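Long-range contacts in cellulase (Bacillus sp. BG-CS10, PDB 5E09), which probably hydrolyses internal beta-1,4-glucosidic bonds of cellulose, with a family 5 barrel as catalytic domain followed by carbohydrate-binding modules: residues Ile356-Ile361 with Met395-Leu400; Leu373-Asp378 with Ala413-Gln418; Thr401-Pro406 with Phe427-Val432. One frame throughout, in Å; residues are numbered along the deposited sequence.

All three contacts lie in the X2-type module that follows the catalytic barrel. Interaction 1 opens at 356-361, leading into strand 359-364, and closes at 395-400, where strand 392-395 runs into helix 397-403. Inside that loop interaction 2 opens at 373-378, and it closes at 413-418, so the two cross. Interaction 3 opens at 401-406, directly after interaction 1 has closed; the two are in series but share helix 397-403. Interaction 3 also crosses interaction 2 and closes at 427-432. Interaction 1 belongs to the four-stranded sheet, interaction 2 to the five-stranded one, and interaction 3 packs the chain around Leu-403 on the latter. Met-395 touching Leu-373 and Ile-415 joins the two sheets.

Interaction 1: Ile356-Ile361 with Met395-Leu400; sequences IRDQDI and MKADAL
Asp-358 and Lys-396 run alongside each other with their ends in the same direction, just where one strand of an antiparallel pair in this immunoglobulin-like (E-set) sandwich runs on into a helix. The carboxylate of Asp-358 is shared: OD2 takes NZ of Lys-396 in a salt bridge of 3.1 Å, from the syn side but 33° out of the carboxylate plane, while OD1 accepts the N-H of Ala-397 at 2.7 Å. That nitrogen approaches almost in line with the C-O bond, although the bond is bent at the hydrogen (143°). One acid thus ties down both the lysine and the first turn of helix 397-403. Lys-396, the N-cap residue, is bent at chi2 and chi3, which curls its chain back beside the acid; its ammonium also forms a salt bridge with Glu-387. Next to this polar pair, Gln-359 and selenomethionine Met-395 form a hydrogen-bonded antiparallel bridge, with each backbone N giving to the other's O. On the inner side Ile-356 and Leu-400 meet at an oblique angle, CG2 of the isoleucine 3.8 Å from CB of the leucine. Leu-400 also lies across the Gln-359 side chain at about a right angle. Leu-429 and Val-350, from the facing sheet, cover Leu-400 and Ile-356 respectively. Farther along the strand, CD1 of Ile-361 rests 3.9 Å from CG of Met-395.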
ATOM      1  N   ILE A 356     -13.595  31.804  18.592  1.00 48.22           N
ATOM      2  CA  ILE A 356     -12.453  31.417  17.783  1.00 44.16           C
ATOM      3  C   ILE A 356     -11.176  32.045  18.316  1.00 43.58           C
ATOM      4  O   ILE A 356     -11.067  33.260  18.453  1.00 53.41           O
ATOM      5  CB  ILE A 356     -12.662  31.800  16.309  1.00 53.34           C
ATOM      6  CG1 ILE A 356     -13.776  30.934  15.710  1.00 33.46           C
ATOM      7  CG2 ILE A 356     -11.363  31.642  15.515  1.00 43.79           C
ATOM      8  CD1 ILE A 356     -14.185  31.327  14.309  1.00 41.52           C
ATOM      9  N   ARG A 357     -10.205  31.197  18.625  1.00 44.72           N
ATOM     10  CA  ARG A 357      -8.957  31.654  19.211  1.00 46.99           C
ATOM     11  C   ARG A 357      -7.767  31.236  18.363  1.00 55.25           C
ATOM     12  O   ARG A 357      -7.903  30.388  17.480  1.00 43.83           O
ATOM     13  CB  ARG A 357      -8.828  31.111  20.638  1.00 51.29           C
ATOM     14  CG  ARG A 357      -8.859  29.593  20.715  1.00 55.86           C
ATOM     15  CD  ARG A 357      -8.820  29.078  22.152  1.00 50.31           C
ATOM     16  NE  ARG A 357      -8.779  27.622  22.159  1.00 55.23           N
ATOM     17  CZ  ARG A 357      -7.662  26.912  22.018  1.00 74.28           C
ATOM     18  NH1 ARG A 357      -6.494  27.526  21.856  1.00 66.79           N
ATOM     19  NH2 ARG A 357      -7.708  25.586  22.025  1.00 67.81           N
ATOM     20  N   ASP A 358      -6.614  31.853  18.623  1.00 56.44           N
ATOM     21  CA  ASP A 358      -5.354  31.467  17.991  1.00 42.10           C
ATOM     22  C   ASP A 358      -5.151  29.961  18.143  1.00 51.04           C
ATOM     23  O   ASP A 358      -5.539  29.388  19.161  1.00 48.27           O
ATOM     24  CB  ASP A 358      -4.171  32.219  18.618  1.00 47.98           C
ATOM     25  CG  ASP A 358      -4.068  33.678  18.161  1.00 53.64           C
ATOM     26  OD1 ASP A 358      -4.779  34.088  17.218  1.00 52.28           O
ATOM     27  OD2 ASP A 358      -3.250  34.417  18.748  1.00 52.45           O
ATOM     28  N   GLN A 359      -4.551  29.316  17.146  1.00 42.53           N
ATOM     29  CA  GLN A 359      -4.340  27.871  17.225  1.00 46.07           C
ATOM     30  C   GLN A 359      -2.935  27.471  16.807  1.00 46.79           C
ATOM     31  O   GLN A 359      -2.460  27.866  15.746  1.00 48.21           O
ATOM     32  CB  GLN A 359      -5.362  27.123  16.362  1.00 52.28           C
ATOM     33  CG  GLN A 359      -6.807  27.324  16.790  1.00 66.33           C
ATOM     34  CD  GLN A 359      -7.541  26.014  16.997  1.00 80.39           C
ATOM     35  OE1 GLN A 359      -7.129  24.967  16.488  1.00 65.86           O
ATOM     36  NE2 GLN A 359      -8.633  26.063  17.755  1.00 77.29           N
ATOM     37  N   ASP A 360      -2.278  26.680  17.650  1.00 54.98           N
ATOM     38  CA  ASP A 360      -0.921  26.216  17.375  1.00 43.43           C
ATOM     39  C   ASP A 360      -0.932  24.878  16.644  1.00 48.92           C
ATOM     40  O   ASP A 360      -1.859  24.082  16.800  1.00 48.38           O
ATOM     41  CB  ASP A 360      -0.122  26.096  18.674  1.00 49.16           C
ATOM     42  CG  ASP A 360       0.369  27.441  19.186  1.00 68.60           C
ATOM     43  OD1 ASP A 360      -0.123  28.482  18.700  1.00 60.94           O
ATOM     44  OD2 ASP A 360       1.243  27.459  20.078  1.00 71.31           O
ATOM     45  N   ILE A 361       0.110  24.647  15.849  1.00 43.29           N
ATOM     46  CA  ILE A 361       0.234  23.469  14.994  1.00 44.93           C
ATOM     47  C   ILE A 361       1.694  23.054  14.898  1.00 51.95           C
ATOM     48  O   ILE A 361       2.538  23.832  14.455  1.00 43.57           O
ATOM     49  CB  ILE A 361      -0.285  23.722  13.558  1.00 43.57           C
ATOM     50  CG1 ILE A 361      -1.740  24.190  13.563  1.00 47.97           C
ATOM     51  CG2 ILE A 361      -0.130  22.469  12.710  1.00 45.38           C
ATOM     52  CD1 ILE A 361      -2.113  24.974  12.332  1.00 57.95           C
HETATM   53  N   MSE A 395      -1.983  29.792  13.621  1.00 42.37           N
HETATM   54  CA  MSE A 395      -3.051  30.457  12.875  1.00 46.04           C
HETATM   55  C   MSE A 395      -3.727  31.481  13.777  1.00 47.84           C
HETATM   56  O   MSE A 395      -4.213  31.143  14.866  1.00 47.30           O
HETATM   57  CB  MSE A 395      -4.093  29.458  12.353  1.00 34.85           C
HETATM   58  CG  MSE A 395      -3.553  28.447  11.367  1.00 48.99           C
HETATM   59 SE   MSE A 395      -2.611  29.268   9.870  0.44 40.99          SE
HETATM   60  CE  MSE A 395      -3.997  30.519   9.307  1.00 40.28           C
ATOM     61  N   LYS A 396      -3.759  32.728  13.322  1.00 37.08           N
ATOM     62  CA  LYS A 396      -4.352  33.799  14.105  1.00 47.71           C
ATOM     63  C   LYS A 396      -5.873  33.721  14.051  1.00 46.28           C
ATOM     64  O   LYS A 396      -6.448  33.323  13.037  1.00 47.94           O
ATOM     65  CB  LYS A 396      -3.866  35.165  13.608  1.00 52.80           C
ATOM     66  CG  LYS A 396      -2.344  35.306  13.544  1.00 53.65           C
ATOM     67  CD  LYS A 396      -1.708  35.270  14.921  1.00 48.49           C
ATOM     68  CE  LYS A 396      -2.248  36.382  15.807  1.00 60.42           C
ATOM     69  NZ  LYS A 396      -1.559  36.461  17.127  1.00 66.60           N
ATOM     70  N   ALA A 397      -6.512  34.117  15.149  1.00 39.41           N
ATOM     71  CA  ALA A 397      -7.959  34.008  15.311  1.00 39.38           C
ATOM     72  C   ALA A 397      -8.754  34.756  14.240  1.00 44.77           C
ATOM     73  O   ALA A 397      -9.832  34.317  13.839  1.00 42.73           O
ATOM     74  CB  ALA A 397      -8.357  34.506  16.690  1.00 39.65           C
ATOM     75  N   ASP A 398      -8.233  35.887  13.781  1.00 60.82           N
ATOM     76  CA  ASP A 398      -8.933  36.677  12.772  1.00 48.63           C
ATOM     77  C   ASP A 398      -8.899  36.008  11.398  1.00 48.37           C
ATOM     78  O   ASP A 398      -9.873  36.074  10.649  1.00 52.58           O
ATOM     79  CB  ASP A 398      -8.339  38.081  12.688  1.00 54.38           C
ATOM     80  CG  ASP A 398      -8.517  38.860  13.974  1.00 77.32           C
ATOM     81  OD1 ASP A 398      -9.531  38.631  14.670  1.00 68.21           O
ATOM     82  OD2 ASP A 398      -7.643  39.697  14.290  1.00 91.47           O
ATOM     83  N   ALA A 399      -7.781  35.367  11.067  1.00 39.93           N
ATOM     84  CA  ALA A 399      -7.684  34.622   9.814  1.00 42.93           C
ATOM     85  C   ALA A 399      -8.667  33.444   9.809  1.00 44.45           C
ATOM     86  O   ALA A 399      -9.403  33.231   8.843  1.00 41.94           O
ATOM     87  CB  ALA A 399      -6.265  34.137   9.595  1.00 37.76           C
ATOM     88  N   LEU A 400      -8.675  32.688  10.902  1.00 44.77           N
ATOM     89  CA  LEU A 400      -9.603  31.576  11.047  1.00 46.78           C
ATOM     90  C   LEU A 400     -11.039  32.076  10.941  1.00 50.38           C
ATOM     91  O   LEU A 400     -11.849  31.498  10.220  1.00 48.15           O
ATOM     92  CB  LEU A 400      -9.374  30.853  12.377  1.00 46.36           C
ATOM     93  CG  LEU A 400      -7.996  30.193  12.499  1.00 47.87           C
ATOM     94  CD1 LEU A 400      -7.727  29.719  13.917  1.00 47.29           C
ATOM     95  CD2 LEU A 400      -7.870  29.041  11.520  1.00 37.36           C
TER

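Interaction 2: Leu373-Asp378 with Ala413-Gln418; sequences LQVDGD and AVITAQ
The side-chain amides of Gln-374 and Gln-418 overlap, their planes 38° apart. NE2 of Gln-418 sits over the face of the Gln-374 amide, 3.2 Å from Gln-374 CD; the Gln-418 carboxamide also covers CG of Gln-374. This is contact through a face, since the geometry from Gln-418 NE2 to Gln-374 OE1, 3.5 Å away, is too poor for a hydrogen bond. NE2 of Gln-374 is hydrogen-bonded to OG of Ser-379, which would limit its rotation. An alanine in place of Gln-374 would probably leave Ser-379 OG without this partner and the Gln-418 amide uncovered and freer to turn.

In the backbone, Gln-374 and Thr-416 form a hydrogen-bonded antiparallel pair, N to O at 2.9 Å in both directions; the bond from Thr-416 N is nearly straight, at 173°. The other sheet face, carrying Leu-373 and Ala-417, is apolar. CD2 of Leu-373 lies 3.7 Å from CB of Ala-417, and CD1 reaches CG2 of Ile-415 at 4.0 Å. Leu-373 and Ile-415 both meet Met-395 of the opposite sheet, so this face belongs to the sandwich core. Beyond Val-375, whose CG2 is 4.1 Å from CG1 of Ile-415, a type I' turn leads into strand 378-379; Asp-376 and Gly-377 both take positive phi, which glycine readily accepts. A water accepts the N-H of Val-414 at 2.9 Å and gives a weak bond to Asp-376 OD1.

The two faces thus differ in chemistry: the glutamine amides meet on the side carrying Gln-374 and Thr-416, with the Ser-379 hydroxyl bonded to one of them, while Leu-373, Ile-415 and Ala-417 are buried.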
ATOM      1  N   LEU A 373       2.196  30.728   3.542  1.00 42.20           N
ATOM      2  CA  LEU A 373       0.896  30.058   3.536  1.00 45.79           C
ATOM      3  C   LEU A 373       0.034  30.640   2.428  1.00 39.84           C
ATOM      4  O   LEU A 373       0.173  31.815   2.084  1.00 53.29           O
ATOM      5  CB  LEU A 373       0.170  30.213   4.877  1.00 36.17           C
ATOM      6  CG  LEU A 373       0.816  29.656   6.145  1.00 48.76           C
ATOM      7  CD1 LEU A 373      -0.161  29.745   7.314  1.00 35.81           C
ATOM      8  CD2 LEU A 373       1.286  28.222   5.933  1.00 29.25           C
ATOM      9  N   GLN A 374      -0.863  29.827   1.883  1.00 35.81           N
ATOM     10  CA  GLN A 374      -1.778  30.285   0.846  1.00 37.22           C
ATOM     11  C   GLN A 374      -3.178  29.727   1.046  1.00 39.10           C
ATOM     12  O   GLN A 374      -3.351  28.637   1.573  1.00 41.62           O
ATOM     13  CB  GLN A 374      -1.267  29.896  -0.542  1.00 40.34           C
ATOM     14  CG  GLN A 374      -0.007  30.619  -0.971  1.00 52.30           C
ATOM     15  CD  GLN A 374       0.116  30.736  -2.483  1.00 72.28           C
ATOM     16  OE1 GLN A 374      -0.487  29.963  -3.229  1.00 62.51           O
ATOM     17  NE2 GLN A 374       0.887  31.720  -2.942  1.00 60.80           N
ATOM     18  N   VAL A 375      -4.179  30.497   0.641  1.00 41.58           N
ATOM     19  CA  VAL A 375      -5.544  30.003   0.529  1.00 39.46           C
ATOM     20  C   VAL A 375      -6.052  30.395  -0.853  1.00 58.82           C
ATOM     21  O   VAL A 375      -6.000  31.571  -1.224  1.00 44.09           O
ATOM     22  CB  VAL A 375      -6.476  30.572   1.616  1.00 37.79           C
ATOM     23  CG1 VAL A 375      -7.923  30.170   1.340  1.00 40.36           C
ATOM     24  CG2 VAL A 375      -6.040  30.114   2.999  1.00 40.39           C
ATOM     25  N   ASP A 376      -6.522  29.409  -1.615  1.00 46.38           N
ATOM     26  CA  ASP A 376      -6.984  29.634  -2.983  1.00 54.73           C
ATOM     27  C   ASP A 376      -5.910  30.312  -3.836  1.00 54.03           C
ATOM     28  O   ASP A 376      -6.215  31.191  -4.640  1.00 55.39           O
ATOM     29  CB  ASP A 376      -8.263  30.479  -2.997  1.00 61.65           C
ATOM     30  CG  ASP A 376      -9.390  29.856  -2.193  1.00 78.39           C
ATOM     31  OD1 ASP A 376      -9.591  28.624  -2.284  1.00 75.27           O
ATOM     32  OD2 ASP A 376     -10.078  30.605  -1.466  1.00 80.94           O
ATOM     33  N   GLY A 377      -4.655  29.917  -3.640  1.00 50.14           N
ATOM     34  CA  GLY A 377      -3.557  30.440  -4.434  1.00 47.65           C
ATOM     35  C   GLY A 377      -3.076  31.821  -4.025  1.00 62.96           C
ATOM     36  O   GLY A 377      -2.105  32.337  -4.586  1.00 61.38           O
ATOM     37  N   ASP A 378      -3.754  32.421  -3.048  1.00 68.24           N
ATOM     38  CA  ASP A 378      -3.386  33.743  -2.541  1.00 54.34           C
ATOM     39  C   ASP A 378      -2.632  33.650  -1.217  1.00 53.05           C
ATOM     40  O   ASP A 378      -3.113  33.034  -0.263  1.00 40.85           O
ATOM     41  CB  ASP A 378      -4.632  34.614  -2.366  1.00 59.10           C
ATOM     42  CG  ASP A 378      -5.341  34.892  -3.681  1.00 84.13           C
ATOM     43  OD1 ASP A 378      -4.664  34.914  -4.733  1.00 89.66           O
ATOM     44  OD2 ASP A 378      -6.574  35.091  -3.661  1.00 76.50           O
ATOM     45  N   ALA A 413     -12.247  25.565   4.563  1.00 42.14           N
ATOM     46  CA  ALA A 413     -11.099  26.091   3.811  1.00 46.98           C
ATOM     47  C   ALA A 413      -9.910  25.154   3.808  1.00 43.07           C
ATOM     48  O   ALA A 413      -9.846  24.235   4.599  1.00 36.71           O
ATOM     49  CB  ALA A 413     -10.668  27.458   4.365  1.00 42.71           C
ATOM     50  N   VAL A 414      -8.972  25.405   2.902  1.00 39.62           N
ATOM     51  CA  VAL A 414      -7.724  24.648   2.839  1.00 46.21           C
ATOM     52  C   VAL A 414      -6.534  25.604   2.896  1.00 46.54           C
ATOM     53  O   VAL A 414      -6.363  26.453   2.020  1.00 45.99           O
ATOM     54  CB  VAL A 414      -7.643  23.788   1.562  1.00 45.75           C
ATOM     55  CG1 VAL A 414      -6.271  23.161   1.434  1.00 43.06           C
ATOM     56  CG2 VAL A 414      -8.748  22.726   1.574  1.00 34.77           C
ATOM     57  N   ILE A 415      -5.742  25.484   3.956  1.00 43.38           N
ATOM     58  CA  ILE A 415      -4.557  26.312   4.127  1.00 36.23           C
ATOM     59  C   ILE A 415      -3.326  25.548   3.671  1.00 41.70           C
ATOM     60  O   ILE A 415      -2.972  24.520   4.248  1.00 50.37           O
ATOM     61  CB  ILE A 415      -4.374  26.748   5.590  1.00 42.94           C
ATOM     62  CG1 ILE A 415      -5.650  27.416   6.112  1.00 39.40           C
ATOM     63  CG2 ILE A 415      -3.169  27.674   5.724  1.00 34.71           C
ATOM     64  CD1 ILE A 415      -5.621  27.715   7.596  1.00 44.10           C
ATOM     65  N   THR A 416      -2.675  26.066   2.636  1.00 41.10           N
ATOM     66  CA  THR A 416      -1.523  25.423   2.021  1.00 38.18           C
ATOM     67  C   THR A 416      -0.202  25.970   2.560  1.00 40.17           C
ATOM     68  O   THR A 416       0.117  27.143   2.372  1.00 47.96           O
ATOM     69  CB  THR A 416      -1.549  25.605   0.489  1.00 48.50           C
ATOM     70  OG1 THR A 416      -2.796  25.122  -0.035  1.00 48.98           O
ATOM     71  CG2 THR A 416      -0.386  24.865  -0.165  1.00 37.26           C
ATOM     72  N   ALA A 417       0.561  25.120   3.236  1.00 41.85           N
ATOM     73  CA  ALA A 417       1.888  25.482   3.709  1.00 36.63           C
ATOM     74  C   ALA A 417       2.924  25.182   2.642  1.00 39.00           C
ATOM     75  O   ALA A 417       2.972  24.072   2.089  1.00 53.78           O
ATOM     76  CB  ALA A 417       2.224  24.752   5.004  1.00 42.01           C
ATOM     77  N   GLN A 418       3.743  26.189   2.361  1.00 49.89           N
ATOM     78  CA  GLN A 418       4.764  26.125   1.328  1.00 41.55           C
ATOM     79  C   GLN A 418       6.144  26.129   1.958  1.00 37.48           C
ATOM     80  O   GLN A 418       6.376  26.788   2.970  1.00 41.32           O
ATOM     81  CB  GLN A 418       4.623  27.300   0.367  1.00 45.82           C
ATOM     82  CG  GLN A 418       3.217  27.495  -0.165  1.00 58.66           C
ATOM     83  CD  GLN A 418       3.060  28.798  -0.933  1.00 66.81           C
ATOM     84  OE1 GLN A 418       3.391  29.878  -0.433  1.00 54.34           O
ATOM     85  NE2 GLN A 418       2.557  28.700  -2.161  1.00 56.85           N
TER
HETATM   86  O   HOH W   1      -9.781  26.920   0.574  1.00 51.46           O

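Interaction 3: Thr401-Pro406 with Phe427-Val432; sequences TALMTP and FQLQNV
Selenomethionine Met-404 packs against Leu-429 and Asn-431, meeting them with successive atoms of its chain. Its CG touches CD2 of Leu-429 at 3.5 Å, and SE of Met-404 lies 3.8 Å from CD1 of Leu-429, so both branches of the leucine are met. The chain is straight at chi2 and then turns at chi3 (71°), which carries CE to 3.4 Å from CB of Asn-431. The methyl group also lies close to CG and OD1 of that asparagine. CB of Leu-403 adds a looser contact, 3.9 Å from Leu-429 CD2.

In the second shell, Asn-431 is held by its own amide: ND2 donates to Asp-352 OD1 and to the backbone O of Glu-408, which fixes the group against which the methyl packs. Thr-405 N bonds to Asn-412 OD1, holding the chain that leaves the helix. Val-350 and Asn-412 also touch Met-404.

The contact thus seats the last part of the helical segment, around Leu-403, and the chain after it on strand 425-432, which runs between strands 347-351 and 410-419 in the five-stranded sheet of the sandwich.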
ATOM      1  N   THR A 401     -11.343  33.170  11.633  1.00 41.72           N
ATOM      2  CA  THR A 401     -12.674  33.764  11.562  1.00 41.84           C
ATOM      3  C   THR A 401     -13.053  34.100  10.121  1.00 41.75           C
ATOM      4  O   THR A 401     -14.126  33.724   9.648  1.00 44.60           O
ATOM      5  CB  THR A 401     -12.770  35.037  12.423  1.00 46.71           C
ATOM      6  OG1 THR A 401     -12.615  34.686  13.800  1.00 52.54           O
ATOM      7  CG2 THR A 401     -14.125  35.722  12.237  1.00 44.20           C
ATOM      8  N   ALA A 402     -12.162  34.794   9.426  1.00 35.87           N
ATOM      9  CA  ALA A 402     -12.417  35.220   8.057  1.00 44.35           C
ATOM     10  C   ALA A 402     -12.639  34.029   7.124  1.00 56.46           C
ATOM     11  O   ALA A 402     -13.486  34.083   6.228  1.00 59.46           O
ATOM     12  CB  ALA A 402     -11.261  36.088   7.550  1.00 35.53           C
ATOM     13  N   LEU A 403     -11.888  32.953   7.347  1.00 55.66           N
ATOM     14  CA  LEU A 403     -11.934  31.784   6.467  1.00 48.74           C
ATOM     15  C   LEU A 403     -13.135  30.878   6.710  1.00 42.30           C
ATOM     16  O   LEU A 403     -13.427  29.986   5.916  1.00 45.93           O
ATOM     17  CB  LEU A 403     -10.655  30.963   6.618  1.00 36.25           C
ATOM     18  CG  LEU A 403      -9.395  31.593   6.037  1.00 36.25           C
ATOM     19  CD1 LEU A 403      -8.158  30.901   6.586  1.00 48.10           C
ATOM     20  CD2 LEU A 403      -9.427  31.512   4.528  1.00 32.51           C
HETATM   21  N   MSE A 404     -13.838  31.097   7.807  1.00 45.90           N
HETATM   22  CA  MSE A 404     -14.871  30.154   8.182  1.00 46.82           C
HETATM   23  C   MSE A 404     -16.268  30.741   8.144  1.00 49.43           C
HETATM   24  O   MSE A 404     -16.451  31.949   8.014  1.00 47.40           O
HETATM   25  CB  MSE A 404     -14.559  29.592   9.564  1.00 53.94           C
HETATM   26  CG  MSE A 404     -13.224  28.878   9.575  1.00 54.64           C
HETATM   27 SE   MSE A 404     -12.732  28.174  11.301  0.42 45.46          SE
HETATM   28  CE  MSE A 404     -14.030  26.741  11.342  1.00 49.50           C
ATOM     29  N   THR A 405     -17.251  29.855   8.243  1.00 42.28           N
ATOM     30  CA  THR A 405     -18.649  30.217   8.156  1.00 43.88           C
ATOM     31  C   THR A 405     -19.394  29.596   9.325  1.00 57.02           C
ATOM     32  O   THR A 405     -19.469  28.372   9.429  1.00 47.64           O
ATOM     33  CB  THR A 405     -19.280  29.731   6.837  1.00 45.76           C
ATOM     34  OG1 THR A 405     -18.439  30.095   5.738  1.00 53.22           O
ATOM     35  CG2 THR A 405     -20.664  30.325   6.649  1.00 40.73           C
ATOM     36  N   PRO A 406     -19.944  30.439  10.210  1.00 52.46           N
ATOM     37  CA  PRO A 406     -20.691  29.960  11.377  1.00 48.53           C
ATOM     38  C   PRO A 406     -21.836  29.047  10.970  1.00 50.95           C
ATOM     39  O   PRO A 406     -22.608  29.399  10.079  1.00 53.02           O
ATOM     40  CB  PRO A 406     -21.219  31.251  12.012  1.00 51.35           C
ATOM     41  CG  PRO A 406     -20.257  32.315  11.546  1.00 55.05           C
ATOM     42  CD  PRO A 406     -19.883  31.910  10.150  1.00 40.04           C
ATOM     43  N   PHE A 427      -3.480  21.783   5.061  1.00 48.77           N
ATOM     44  CA  PHE A 427      -4.366  21.729   6.216  1.00 34.87           C
ATOM     45  C   PHE A 427      -5.821  21.875   5.799  1.00 42.70           C
ATOM     46  O   PHE A 427      -6.185  22.828   5.107  1.00 47.50           O
ATOM     47  CB  PHE A 427      -4.018  22.827   7.221  1.00 37.32           C
ATOM     48  CG  PHE A 427      -2.652  22.689   7.819  1.00 39.12           C
ATOM     49  CD1 PHE A 427      -2.382  21.688   8.741  1.00 40.82           C
ATOM     50  CD2 PHE A 427      -1.642  23.563   7.470  1.00 31.47           C
ATOM     51  CE1 PHE A 427      -1.122  21.560   9.299  1.00 39.02           C
ATOM     52  CE2 PHE A 427      -0.378  23.445   8.025  1.00 40.05           C
ATOM     53  CZ  PHE A 427      -0.118  22.442   8.939  1.00 44.91           C
ATOM     54  N   GLN A 428      -6.650  20.929   6.228  1.00 36.40           N
ATOM     55  CA  GLN A 428      -8.093  21.053   6.088  1.00 38.19           C
ATOM     56  C   GLN A 428      -8.638  21.774   7.320  1.00 39.50           C
ATOM     57  O   GLN A 428      -8.483  21.297   8.443  1.00 40.94           O
ATOM     58  CB  GLN A 428      -8.750  19.674   5.932  1.00 47.52           C
ATOM     59  CG  GLN A 428      -8.034  18.738   4.958  1.00 42.44           C
ATOM     60  CD  GLN A 428      -8.217  19.135   3.502  1.00 51.35           C
ATOM     61  OE1 GLN A 428      -9.336  19.368   3.044  1.00 54.59           O
ATOM     62  NE2 GLN A 428      -7.114  19.204   2.764  1.00 49.23           N
ATOM     63  N   LEU A 429      -9.255  22.931   7.114  1.00 43.26           N
ATOM     64  CA  LEU A 429      -9.832  23.695   8.217  1.00 37.34           C
ATOM     65  C   LEU A 429     -11.252  23.201   8.497  1.00 41.22           C
ATOM     66  O   LEU A 429     -12.200  23.572   7.801  1.00 35.71           O
ATOM     67  CB  LEU A 429      -9.819  25.192   7.898  1.00 34.91           C
ATOM     68  CG  LEU A 429     -10.392  26.178   8.917  1.00 52.33           C
ATOM     69  CD1 LEU A 429      -9.825  25.935  10.308  1.00 52.69           C
ATOM     70  CD2 LEU A 429     -10.107  27.603   8.470  1.00 50.66           C
ATOM     71  N   GLN A 430     -11.384  22.352   9.514  1.00 37.10           N
ATOM     72  CA  GLN A 430     -12.657  21.712   9.829  1.00 35.01           C
ATOM     73  C   GLN A 430     -13.462  22.475  10.882  1.00 44.04           C
ATOM     74  O   GLN A 430     -13.018  22.617  12.021  1.00 41.43           O
ATOM     75  CB  GLN A 430     -12.426  20.277  10.325  1.00 41.48           C
ATOM     76  CG  GLN A 430     -11.664  19.365   9.371  1.00 42.28           C
ATOM     77  CD  GLN A 430     -12.395  19.146   8.057  1.00 49.00           C
ATOM     78  OE1 GLN A 430     -11.920  19.556   6.999  1.00 54.95           O
ATOM     79  NE2 GLN A 430     -13.551  18.499   8.119  1.00 30.66           N
ATOM     80  N   ASN A 431     -14.648  22.953  10.504  1.00 39.31           N
ATOM     81  CA  ASN A 431     -15.609  23.460  11.478  1.00 35.46           C
ATOM     82  C   ASN A 431     -16.408  22.290  12.036  1.00 38.22           C
ATOM     83  O   ASN A 431     -17.206  21.690  11.324  1.00 39.75           O
ATOM     84  CB  ASN A 431     -16.551  24.495  10.843  1.00 36.98           C
ATOM     85  CG  ASN A 431     -17.248  25.377  11.879  1.00 46.14           C
ATOM     86  OD1 ASN A 431     -16.852  25.421  13.047  1.00 52.41           O
ATOM     87  ND2 ASN A 431     -18.288  26.089  11.448  1.00 37.18           N
ATOM     88  N   VAL A 432     -16.195  21.949  13.298  1.00 35.97           N
ATOM     89  CA  VAL A 432     -16.880  20.790  13.847  1.00 40.73           C
ATOM     90  C   VAL A 432     -17.838  21.132  14.972  1.00 41.90           C
ATOM     91  O   VAL A 432     -17.748  22.184  15.610  1.00 44.07           O
ATOM     92  CB  VAL A 432     -15.880  19.736  14.372  1.00 40.17           C
ATOM     93  CG1 VAL A 432     -14.960  19.277  13.253  1.00 35.47           C
ATOM     94  CG2 VAL A 432     -15.080  20.293  15.535  1.00 31.89           C
TER